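Long-range contacts in five-membered-cyclitol-phosphate synthase (Streptomyces citricolor, PDB 6K96), which binds NAD through a Rossmann-type domain and belongs to the myo-inositol-1-phosphate synthase family: residues A153-P159 with P178-L184; L148-F154 with E171-V177; K124-L128 with A307-R312. The contacts are given in a common frame with arbitrary orientation. Residue numbers count along the deposited sequence, not the author numbering.

Contact 1. Residues A153-P159 with P178-L184; sequences AFVNCTP and PLIGDDL. With NAD (nicotinamide-adenine-dinucleotide), chain G.
Strand 153-156 and the short strand 179-180 run parallel at one edge of a Rossmann-type sheet, linked as a beta-alpha-beta unit by helix 166-174. Phe154 sits opposite Leu179 and Val155 opposite Ile180 (CA to CA 4.7 Å for the latter pair). Phe154 N donates to Pro178 O (3.1 Å), Ile180 N to Phe154 O (2.8 Å) and Asn156 N to Ile180 O (2.8 Å). Beyond the strands a cis peptide precedes Asp182 and Asp183 takes a positive phi (82°), yet pairing resumes: Asp183 N to Asn156 O (3.1 Å), Leu184 N to Cys157 O (2.9 Å). Phe154 (chi1 t) and Leu179 (t, p) share one face, Phe154 CB to Leu179 CD1 3.7 Å, where helix 137-149 packs on Phe154 and Phe172 of helix 166-174 on Leu179; Val155 (t) and Ile180 (m, m) share the other, Val155 CG2 to Ile180 CB 4.1 Å, where helix 292-313 packs on Ile180. A side chain on Gly181 would collide with Asp182 OD1. Asn156 (chi1 t, chi2 16°) points across: ND2 donates to Asp182 OD1 (3.0 Å), while OD1 accepts from Thr158 N (2.8 Å) in an Asx turn. Asp182 (m) also binds Ala163 N and Arg164, and Asp183 (t) pairs with Lys327. Cys157 (m) rests its CB 3.8 Å from Leu184 CG. The Asn156-Asp182 bond thus links the chains beside carbonyls facing NAD: Cys157 O to C6N 3.5 Å, Leu184 O to C5N 3.3 Å.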
loop_
_atom_site.group_PDB
_atom_site.type_symbol
_atom_site.label_atom_id
_atom_site.label_comp_id
_atom_site.label_asym_id
_atom_site.label_seq_id
_atom_site.Cartn_x
_atom_site.Cartn_y
_atom_site.Cartn_z
ATOM N N ALA B 153 -8.526 30.412 32.571
ATOM C CA ALA B 153 -9.153 29.802 31.363
ATOM C C ALA B 153 -8.917 28.273 31.367
ATOM O O ALA B 153 -7.821 27.831 31.776
ATOM C CB ALA B 153 -8.615 30.448 30.089
ATOM N N PHE B 154 -9.898 27.495 30.912
ATOM C CA PHE B 154 -9.821 26.012 30.868
ATOM C C PHE B 154 -9.924 25.483 29.431
ATOM O O PHE B 154 -10.885 25.847 28.713
ATOM C CB PHE B 154 -10.984 25.399 31.636
ATOM C CG PHE B 154 -10.788 23.951 31.977
ATOM C CD1 PHE B 154 -9.885 23.579 32.959
ATOM C CD2 PHE B 154 -11.541 22.970 31.357
ATOM C CE1 PHE B 154 -9.751 22.245 33.324
ATOM C CE2 PHE B 154 -11.367 21.633 31.692
ATOM C CZ PHE B 154 -10.482 21.271 32.678
ATOM N N VAL B 155 -9.048 24.538 29.064
ATOM C CA VAL B 155 -9.073 23.851 27.736
ATOM C C VAL B 155 -9.245 22.348 27.937
ATOM O O VAL B 155 -8.323 21.725 28.454
ATOM C CB VAL B 155 -7.792 24.139 26.921
ATOM C CG1 VAL B 155 -7.729 23.284 25.658
ATOM C CG2 VAL B 155 -7.647 25.609 26.559
ATOM N N ASN B 156 -10.328 21.778 27.418
ATOM C CA ASN B 156 -10.599 20.317 27.485
ATOM C C ASN B 156 -10.158 19.588 26.193
ATOM O O ASN B 156 -10.948 19.579 25.197
ATOM C CB ASN B 156 -12.078 20.073 27.771
ATOM C CG ASN B 156 -12.348 18.607 27.939
ATOM O OD1 ASN B 156 -11.430 17.839 28.131
ATOM N ND2 ASN B 156 -13.601 18.219 27.916
ATOM N N CYS B 157 -9.017 18.882 26.231
ATOM C CA CYS B 157 -8.596 17.950 25.146
ATOM C C CYS B 157 -9.488 16.712 24.998
ATOM O O CYS B 157 -9.368 16.064 23.876
ATOM C CB CYS B 157 -7.247 17.288 25.379
ATOM S SG CYS B 157 -5.928 18.483 25.447
ATOM N N THR B 158 -10.223 16.326 26.047
ATOM C CA THR B 158 -10.800 14.954 26.186
ATOM C C THR B 158 -12.268 14.961 25.796
ATOM O O THR B 158 -12.842 16.050 25.707
ATOM C CB THR B 158 -10.664 14.380 27.607
ATOM O OG1 THR B 158 -11.664 14.929 28.453
ATOM C CG2 THR B 158 -9.307 14.643 28.210
ATOM N N PRO B 159 -12.888 13.766 25.568
ATOM C CA PRO B 159 -14.328 13.644 25.293
ATOM C C PRO B 159 -15.237 13.866 26.520
ATOM O O PRO B 159 -16.469 13.897 26.358
ATOM C CB PRO B 159 -14.548 12.206 24.779
ATOM C CG PRO B 159 -13.147 11.673 24.541
ATOM C CD PRO B 159 -12.237 12.447 25.484
ATOM N N PRO B 178 -12.738 32.156 29.863
ATOM C CA PRO B 178 -12.935 31.294 28.704
ATOM C C PRO B 178 -12.958 29.830 29.141
ATOM O O PRO B 178 -12.174 29.438 29.985
ATOM C CB PRO B 178 -11.730 31.563 27.786
ATOM C CG PRO B 178 -10.935 32.671 28.449
ATOM C CD PRO B 178 -11.364 32.686 29.905
ATOM N N LEU B 179 -13.858 29.067 28.524
ATOM C CA LEU B 179 -13.963 27.594 28.671
ATOM C C LEU B 179 -13.995 26.990 27.260
ATOM O O LEU B 179 -14.971 27.235 26.524
ATOM C CB LEU B 179 -15.225 27.256 29.485
ATOM C CG LEU B 179 -15.530 25.764 29.697
ATOM C CD1 LEU B 179 -14.543 25.118 30.667
ATOM C CD2 LEU B 179 -16.956 25.562 30.213
ATOM N N ILE B 180 -12.965 26.228 26.894
ATOM C CA ILE B 180 -12.729 25.785 25.488
ATOM C C ILE B 180 -12.784 24.264 25.451
ATOM O O ILE B 180 -11.928 23.615 26.068
ATOM C CB ILE B 180 -11.395 26.348 24.961
ATOM C CG1 ILE B 180 -11.323 27.862 25.198
ATOM C CG2 ILE B 180 -11.167 25.973 23.503
ATOM C CD1 ILE B 180 -12.408 28.671 24.516
ATOM N N GLY B 181 -13.774 23.735 24.754
ATOM C CA GLY B 181 -14.033 22.297 24.738
ATOM C C GLY B 181 -15.299 21.983 23.970
ATOM O O GLY B 181 -15.985 22.910 23.578
ATOM N N ASP B 182 -15.539 20.687 23.731
ATOM C CA ASP B 182 -14.672 19.623 24.240
ATOM C C ASP B 182 -14.090 18.739 23.116
ATOM O O ASP B 182 -14.662 18.663 22.032
ATOM C CB ASP B 182 -15.434 18.706 25.203
ATOM C CG ASP B 182 -16.137 19.458 26.305
ATOM O OD1 ASP B 182 -15.473 20.282 26.941
ATOM O OD2 ASP B 182 -17.349 19.261 26.472
ATOM N N ASP B 183 -12.968 18.088 23.406
ATOM C CA ASP B 183 -12.439 16.911 22.665
ATOM C C ASP B 183 -11.681 17.346 21.409
ATOM O O ASP B 183 -12.394 17.673 20.437
ATOM C CB ASP B 183 -13.576 15.952 22.312
ATOM C CG ASP B 183 -13.088 14.563 21.971
ATOM O OD1 ASP B 183 -11.858 14.306 22.113
ATOM O OD2 ASP B 183 -13.948 13.737 21.585
ATOM N N LEU B 184 -10.334 17.290 21.429
ATOM C CA LEU B 184 -9.476 17.659 20.248
ATOM C C LEU B 184 -9.857 16.837 19.023
ATOM O O LEU B 184 -9.834 15.581 19.125
ATOM C CB LEU B 184 -7.990 17.400 20.491
ATOM C CG LEU B 184 -7.367 18.072 21.698
ATOM C CD1 LEU B 184 -5.865 17.867 21.658
ATOM C CD2 LEU B 184 -7.735 19.541 21.757
HETATM P PA NAD G . -0.817 10.567 27.990
HETATM O O1A NAD G . -1.300 9.239 28.429
HETATM O O2A NAD G . 0.526 10.579 27.313
HETATM O O5B NAD G . -0.883 11.693 29.093
HETATM C C5B NAD G . -1.704 11.370 30.239
HETATM C C4B NAD G . -1.063 11.939 31.477
HETATM O O4B NAD G . -2.026 12.161 32.561
HETATM C C3B NAD G . 0.010 11.020 32.070
HETATM O O3B NAD G . 1.130 11.817 32.436
HETATM C C2B NAD G . -0.685 10.483 33.318
HETATM O O2B NAD G . 0.352 9.979 34.110
HETATM C C1B NAD G . -1.382 11.772 33.766
HETATM N N9A NAD G . -2.399 11.669 34.794
HETATM C C8A NAD G . -3.183 10.560 34.999
HETATM N N7A NAD G . -4.098 10.740 35.923
HETATM C C5A NAD G . -3.935 12.058 36.335
HETATM C C6A NAD G . -4.622 12.831 37.293
HETATM N N6A NAD G . -5.651 12.364 37.990
HETATM N N1A NAD G . -4.248 14.131 37.445
HETATM C C2A NAD G . -3.204 14.569 36.717
HETATM N N3A NAD G . -2.480 13.924 35.806
HETATM C C4A NAD G . -2.897 12.654 35.641
HETATM O O3 NAD G . -1.888 11.141 26.970
HETATM P PN NAD G . -1.678 12.094 25.692
HETATM O O1N NAD G . -0.933 13.291 26.144
HETATM O O2N NAD G . -1.194 11.155 24.629
HETATM O O5D NAD G . -3.205 12.524 25.399
HETATM C C5D NAD G . -3.925 13.263 26.469
HETATM C C4D NAD G . -5.396 13.261 26.172
HETATM O O4D NAD G . -5.694 13.973 24.949
HETATM C C3D NAD G . -5.970 11.847 26.004
HETATM O O3D NAD G . -7.259 11.845 26.579
HETATM C C2D NAD G . -6.174 11.741 24.496
HETATM O O2D NAD G . -7.228 10.906 24.054
HETATM C C1D NAD G . -6.582 13.173 24.155
HETATM N N1N NAD G . -6.451 13.398 22.683
HETATM C C2N NAD G . -5.225 13.039 22.028
HETATM C C3N NAD G . -5.114 13.045 20.647
HETATM C C7N NAD G . -3.772 12.692 20.034
HETATM O O7N NAD G . -2.796 12.533 20.756
HETATM N N7N NAD G . -3.703 12.552 18.712
HETATM C C4N NAD G . -6.252 13.378 19.914
HETATM C C5N NAD G . -7.372 13.891 20.557
HETATM C C6N NAD G . -7.486 13.813 21.933
#

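Contact 2. Residues L148-F154 with E171-V177; sequences LEAKVAF and EFEKAGV
Leu148 lays its CB over one face of the Phe172 ring, 4.2 Å from the centroid and 27° off the ring normal, a CH-pi contact in which CB lies 3.8 Å from CZ of Phe172. With chi1 t and chi2 p, Leu148 carries its methyls on to the last turn of the neighbouring helix and the residue just after it: CD1 is 4.0 Å from Ala175 CB and CD2 4.0 Å from Glu171 CB. The small Ala175 lets the leucine come in close, while Glu171 uses its aliphatic root here and sends its carboxylate away. Phe172 (chi1 -90°) brings CZ within 4.1 Å of Phe154 CB. CA atoms come nearest at Leu148 with Phe172 (6.6 Å) and Ala153 with Val177 (5.5 Å). Helices 137-149 and 166-174 belong to successive beta-alpha units of the Rossmann-type domain, and here each turns back toward the sheet. Both finish in a Schellman motif, with Lys151 (phi 67°, psi 30°) and Gly176 (63°, 30°) as the positive-phi residues; Lys151 N bonds to Leu148 O (2.9 Å) and Val177 N to Phe172 O (3.1 Å). Glycine takes such angles readily, whereas Lys151 adopts them with a side chain attached. No hydrogen bond crosses between the segments. Instead Val177 (chi1 t), a compact beta-branched residue, fits against backbone: CG1 lies 3.6 Å from Val152 O and 3.8 Å from Ala153 CA, and CG2 3.9 Å from Lys151 CA.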
loop_
_atom_site.group_PDB
_atom_site.type_symbol
_atom_site.label_atom_id
_atom_site.label_comp_id
_atom_site.label_asym_id
_atom_site.label_seq_id
_atom_site.Cartn_x
_atom_site.Cartn_y
_atom_site.Cartn_z
ATOM N N LEU B 148 -11.841 27.557 37.419
ATOM C CA LEU B 148 -12.899 28.592 37.528
ATOM C C LEU B 148 -12.655 29.407 38.788
ATOM O O LEU B 148 -12.663 30.625 38.662
ATOM C CB LEU B 148 -14.306 28.004 37.612
ATOM C CG LEU B 148 -15.397 29.057 37.874
ATOM C CD1 LEU B 148 -15.197 30.296 37.005
ATOM C CD2 LEU B 148 -16.787 28.495 37.633
ATOM N N GLU B 149 -12.498 28.745 39.933
ATOM C CA GLU B 149 -12.386 29.380 41.272
ATOM C C GLU B 149 -11.267 30.419 41.264
ATOM O O GLU B 149 -11.473 31.502 41.838
ATOM C CB GLU B 149 -12.150 28.301 42.334
ATOM C CG GLU B 149 -12.145 28.826 43.764
ATOM C CD GLU B 149 -12.285 27.762 44.854
ATOM O OE1 GLU B 149 -13.071 26.788 44.683
ATOM O OE2 GLU B 149 -11.602 27.893 45.891
ATOM N N ALA B 150 -10.156 30.096 40.594
ATOM C CA ALA B 150 -8.916 30.918 40.490
ATOM C C ALA B 150 -8.913 31.838 39.257
ATOM O O ALA B 150 -7.862 32.493 39.009
ATOM C CB ALA B 150 -7.719 29.993 40.448
ATOM N N LYS B 151 -10.014 31.874 38.499
ATOM C CA LYS B 151 -10.262 32.767 37.324
ATOM C C LYS B 151 -9.319 32.415 36.159
ATOM O O LYS B 151 -8.983 33.313 35.371
ATOM C CB LYS B 151 -10.125 34.243 37.725
ATOM C CG LYS B 151 -10.992 34.706 38.903
ATOM C CD LYS B 151 -12.411 35.077 38.529
ATOM C CE LYS B 151 -13.378 35.015 39.691
ATOM N NZ LYS B 151 -14.090 33.710 39.737
ATOM N N VAL B 152 -8.907 31.156 36.030
ATOM C CA VAL B 152 -7.968 30.723 34.957
ATOM C C VAL B 152 -8.756 30.016 33.824
ATOM O O VAL B 152 -9.605 29.132 34.105
ATOM C CB VAL B 152 -6.864 29.861 35.593
ATOM C CG1 VAL B 152 -6.087 29.078 34.538
ATOM C CG2 VAL B 152 -5.920 30.693 36.454
ATOM N N ALA B 153 -8.526 30.412 32.571
ATOM C CA ALA B 153 -9.153 29.802 31.363
ATOM C C ALA B 153 -8.917 28.273 31.367
ATOM O O ALA B 153 -7.821 27.831 31.776
ATOM C CB ALA B 153 -8.615 30.448 30.089
ATOM N N PHE B 154 -9.898 27.495 30.912
ATOM C CA PHE B 154 -9.821 26.012 30.868
ATOM C C PHE B 154 -9.924 25.483 29.431
ATOM O O PHE B 154 -10.885 25.847 28.713
ATOM C CB PHE B 154 -10.984 25.399 31.636
ATOM C CG PHE B 154 -10.788 23.951 31.977
ATOM C CD1 PHE B 154 -9.885 23.579 32.959
ATOM C CD2 PHE B 154 -11.541 22.970 31.357
ATOM C CE1 PHE B 154 -9.751 22.245 33.324
ATOM C CE2 PHE B 154 -11.367 21.633 31.692
ATOM C CZ PHE B 154 -10.482 21.271 32.678
ATOM N N GLU B 171 -21.589 29.585 34.259
ATOM C CA GLU B 171 -20.751 30.139 35.356
ATOM C C GLU B 171 -19.468 30.736 34.749
ATOM O O GLU B 171 -19.247 31.924 34.965
ATOM C CB GLU B 171 -20.599 29.102 36.478
ATOM C CG GLU B 171 -21.867 28.991 37.351
ATOM C CD GLU B 171 -22.693 30.276 37.582
ATOM O OE1 GLU B 171 -22.181 31.210 38.247
ATOM O OE2 GLU B 171 -23.853 30.373 37.062
ATOM N N PHE B 172 -18.700 29.972 33.962
ATOM C CA PHE B 172 -17.509 30.463 33.215
ATOM C C PHE B 172 -17.872 31.720 32.408
ATOM O O PHE B 172 -17.126 32.704 32.504
ATOM C CB PHE B 172 -16.931 29.373 32.307
ATOM C CG PHE B 172 -15.879 28.481 32.919
ATOM C CD1 PHE B 172 -14.552 28.833 32.890
ATOM C CD2 PHE B 172 -16.221 27.268 33.489
ATOM C CE1 PHE B 172 -13.587 28.021 33.452
ATOM C CE2 PHE B 172 -15.257 26.434 34.036
ATOM C CZ PHE B 172 -13.939 26.818 34.024
ATOM N N GLU B 173 -18.929 31.671 31.584
ATOM C CA GLU B 173 -19.408 32.811 30.734
ATOM C C GLU B 173 -19.482 34.067 31.610
ATOM O O GLU B 173 -18.819 35.064 31.264
ATOM C CB GLU B 173 -20.830 32.612 30.175
ATOM C CG GLU B 173 -20.964 31.954 28.795
ATOM C CD GLU B 173 -22.410 31.646 28.356
ATOM O OE1 GLU B 173 -23.357 32.303 28.880
ATOM O OE2 GLU B 173 -22.618 30.731 27.509
ATOM N N LYS B 174 -20.242 33.985 32.715
ATOM C CA LYS B 174 -20.618 35.115 33.623
ATOM C C LYS B 174 -19.384 35.620 34.392
ATOM O O LYS B 174 -19.367 36.806 34.738
ATOM C CB LYS B 174 -21.769 34.693 34.552
ATOM C CG LYS B 174 -21.813 35.388 35.904
ATOM C CD LYS B 174 -23.212 35.561 36.486
ATOM C CE LYS B 174 -23.227 36.427 37.737
ATOM N NZ LYS B 174 -24.236 35.973 38.726
ATOM N N ALA B 175 -18.376 34.780 34.624
ATOM C CA ALA B 175 -17.163 35.114 35.411
ATOM C C ALA B 175 -16.085 35.791 34.547
ATOM O O ALA B 175 -14.992 36.035 35.085
ATOM C CB ALA B 175 -16.620 33.858 36.049
ATOM N N GLY B 176 -16.381 36.068 33.271
ATOM C CA GLY B 176 -15.411 36.579 32.277
ATOM C C GLY B 176 -14.269 35.611 31.979
ATOM O O GLY B 176 -13.195 36.093 31.650
ATOM N N VAL B 177 -14.485 34.303 32.082
ATOM C CA VAL B 177 -13.407 33.279 31.971
ATOM C C VAL B 177 -13.733 32.402 30.767
ATOM O O VAL B 177 -14.876 31.937 30.634
ATOM C CB VAL B 177 -13.248 32.427 33.252
ATOM C CG1 VAL B 177 -12.229 31.320 33.083
ATOM C CG2 VAL B 177 -12.878 33.259 34.466
#

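Contact 3. Residues K124-L128 with A307-R312; sequences KAEVL and AAAARR
Residues 124-128 leave helix 111-122 through a Schellman motif at Lys124 (phi 55°, psi 35°), extend at Ala125, bend at Glu126 (-110°, -33°) and enter strand 127-130 at Val127. Residues 307-312 are regular helix near the end of helix 292-313, with Arg311 N bonded to Ala307 O (3.1 Å) and Arg312 N to Ala308 O (2.9 Å). The backbones are nearest at Glu126 and Ala308, CA to CA 6.0 Å. Val127 (chi1 t) meets the helix through CG2, which lies 3.8 Å from both Ala307 CB and Ala308 CB; alanines suit this place because their small side chains let the helix approach the sheet. The contact is helix-on-sheet packing in a Rossmann-type domain: strand 127-130 runs between strands 5-10 and 153-156, and a helix far later in the sequence covers its beginning. Beside this apolar patch the chemistry becomes ionic: the buried Glu126 (chi1 m, chi2 t) meets two partly exposed arginines. Arg312 NH1 donates to OE1 of Glu126 (2.8 Å) and NE to OE2 of Glu126 (3.0 Å), a two-pronged salt bridge. Arg311 is fully extended through chi3 and places one face of its guanidinium over Glu126 CA, with CD 3.3 Å from Glu126 O. Its NH1 makes a long salt bridge to Glu126 OE2 (3.8 Å), while its NE donates to the backbone carbonyl of Lys151, so this arginine also ties the helix to the loop before strand 153-156.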
loop_
_atom_site.group_PDB
_atom_site.type_symbol
_atom_site.label_atom_id
_atom_site.label_comp_id
_atom_site.label_asym_id
_atom_site.label_seq_id
_atom_site.Cartn_x
_atom_site.Cartn_y
_atom_site.Cartn_z
ATOM N N LYS B 124 0.299 32.535 38.582
ATOM C CA LYS B 124 -0.295 33.565 37.695
ATOM C C LYS B 124 -0.601 32.924 36.337
ATOM O O LYS B 124 -0.487 33.615 35.314
ATOM C CB LYS B 124 0.630 34.783 37.545
ATOM C CG LYS B 124 0.030 35.917 36.707
ATOM C CD LYS B 124 0.215 37.350 37.238
ATOM C CE LYS B 124 -0.425 38.403 36.349
ATOM N NZ LYS B 124 0.477 38.807 35.245
ATOM N N ALA B 125 -0.996 31.652 36.332
ATOM C CA ALA B 125 -1.400 30.938 35.106
ATOM C C ALA B 125 -2.578 31.678 34.459
ATOM O O ALA B 125 -3.332 32.387 35.161
ATOM C CB ALA B 125 -1.730 29.505 35.449
ATOM N N GLU B 126 -2.674 31.580 33.142
ATOM C CA GLU B 126 -3.748 32.226 32.358
ATOM C C GLU B 126 -4.661 31.136 31.831
ATOM O O GLU B 126 -5.889 31.376 31.731
ATOM C CB GLU B 126 -3.186 32.999 31.175
ATOM C CG GLU B 126 -2.500 34.299 31.534
ATOM C CD GLU B 126 -2.184 35.142 30.299
ATOM O OE1 GLU B 126 -1.103 34.916 29.675
ATOM O OE2 GLU B 126 -3.008 36.005 29.945
ATOM N N VAL B 127 -4.069 29.984 31.531
ATOM C CA VAL B 127 -4.747 28.838 30.874
ATOM C C VAL B 127 -4.350 27.596 31.654
ATOM O O VAL B 127 -3.142 27.396 31.893
ATOM C CB VAL B 127 -4.333 28.719 29.395
ATOM C CG1 VAL B 127 -5.006 27.534 28.729
ATOM C CG2 VAL B 127 -4.592 29.989 28.598
ATOM N N LEU B 128 -5.322 26.770 32.000
ATOM C CA LEU B 128 -5.051 25.395 32.463
ATOM C C LEU B 128 -5.437 24.458 31.324
ATOM O O LEU B 128 -6.583 24.520 30.889
ATOM C CB LEU B 128 -5.841 25.086 33.728
ATOM C CG LEU B 128 -5.670 23.635 34.167
ATOM C CD1 LEU B 128 -4.277 23.387 34.657
ATOM C CD2 LEU B 128 -6.656 23.250 35.216
ATOM N N ALA B 307 -7.730 30.674 23.945
ATOM C CA ALA B 307 -7.961 30.767 25.405
ATOM C C ALA B 307 -7.358 32.054 25.959
ATOM O O ALA B 307 -8.130 32.919 26.422
ATOM C CB ALA B 307 -7.363 29.556 26.081
ATOM N N ALA B 308 -6.025 32.165 25.957
ATOM C CA ALA B 308 -5.277 33.272 26.604
ATOM C C ALA B 308 -5.733 34.615 26.039
ATOM O O ALA B 308 -6.080 35.487 26.856
ATOM C CB ALA B 308 -3.793 33.067 26.496
ATOM N N ALA B 309 -5.791 34.775 24.716
ATOM C CA ALA B 309 -6.096 36.083 24.084
ATOM C C ALA B 309 -7.497 36.540 24.501
ATOM O O ALA B 309 -7.677 37.715 24.762
ATOM C CB ALA B 309 -5.972 36.008 22.588
ATOM N N ALA B 310 -8.419 35.596 24.647
ATOM C CA ALA B 310 -9.829 35.827 25.044
ATOM C C ALA B 310 -9.891 36.285 26.501
ATOM O O ALA B 310 -10.575 37.271 26.779
ATOM C CB ALA B 310 -10.637 34.576 24.821
ATOM N N ARG B 311 -9.145 35.649 27.391
ATOM C CA ARG B 311 -9.050 36.089 28.808
ATOM C C ARG B 311 -8.431 37.503 28.905
ATOM O O ARG B 311 -8.892 38.297 29.751
ATOM C CB ARG B 311 -8.294 35.044 29.633
ATOM C CG ARG B 311 -8.250 35.367 31.113
ATOM C CD ARG B 311 -7.540 34.262 31.864
ATOM N NE ARG B 311 -7.360 34.601 33.268
ATOM C CZ ARG B 311 -6.305 35.232 33.765
ATOM N NH1 ARG B 311 -5.294 35.614 33.005
ATOM N NH2 ARG B 311 -6.268 35.495 35.045
ATOM N N ARG B 312 -7.402 37.802 28.108
ATOM C CA ARG B 312 -6.742 39.152 28.045
ATOM C C ARG B 312 -7.779 40.196 27.609
ATOM O O ARG B 312 -7.767 41.284 28.170
ATOM C CB ARG B 312 -5.553 39.237 27.071
ATOM C CG ARG B 312 -4.458 38.191 27.221
ATOM C CD ARG B 312 -3.078 38.790 27.423
ATOM N NE ARG B 312 -2.138 37.719 27.682
ATOM C CZ ARG B 312 -1.421 37.074 26.756
ATOM N NH1 ARG B 312 -0.609 36.091 27.134
ATOM N NH2 ARG B 312 -1.528 37.399 25.470
#

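How the contacts relate
Strand 153-156 connects the three. Contacts 1 and 2 share Ala153 and Phe154, and strand 127-130 of contact 3 pairs with it, Ala153 O lying 2.7 Å from Leu128 N. Contact 1 lies deepest, its centre about 8 Å from the centre of the chain, and reaches NAD; it relies on backbone hydrogen bonds. Contact 2, its centre about 20 Å from that of the chain, is partly exposed, packs helix ends and the start of strand 153-156 by apolar contacts, and touches contact 1 where Leu179 CD1 meets Phe172 CE2 at 3.7 Å. Contact 3 is buried yet built round a charged residue, Glu126, paired with two arginines; its sequence-distant helix also touches contact 1, with Pro178 CG 3.5 Å from Ala307 O.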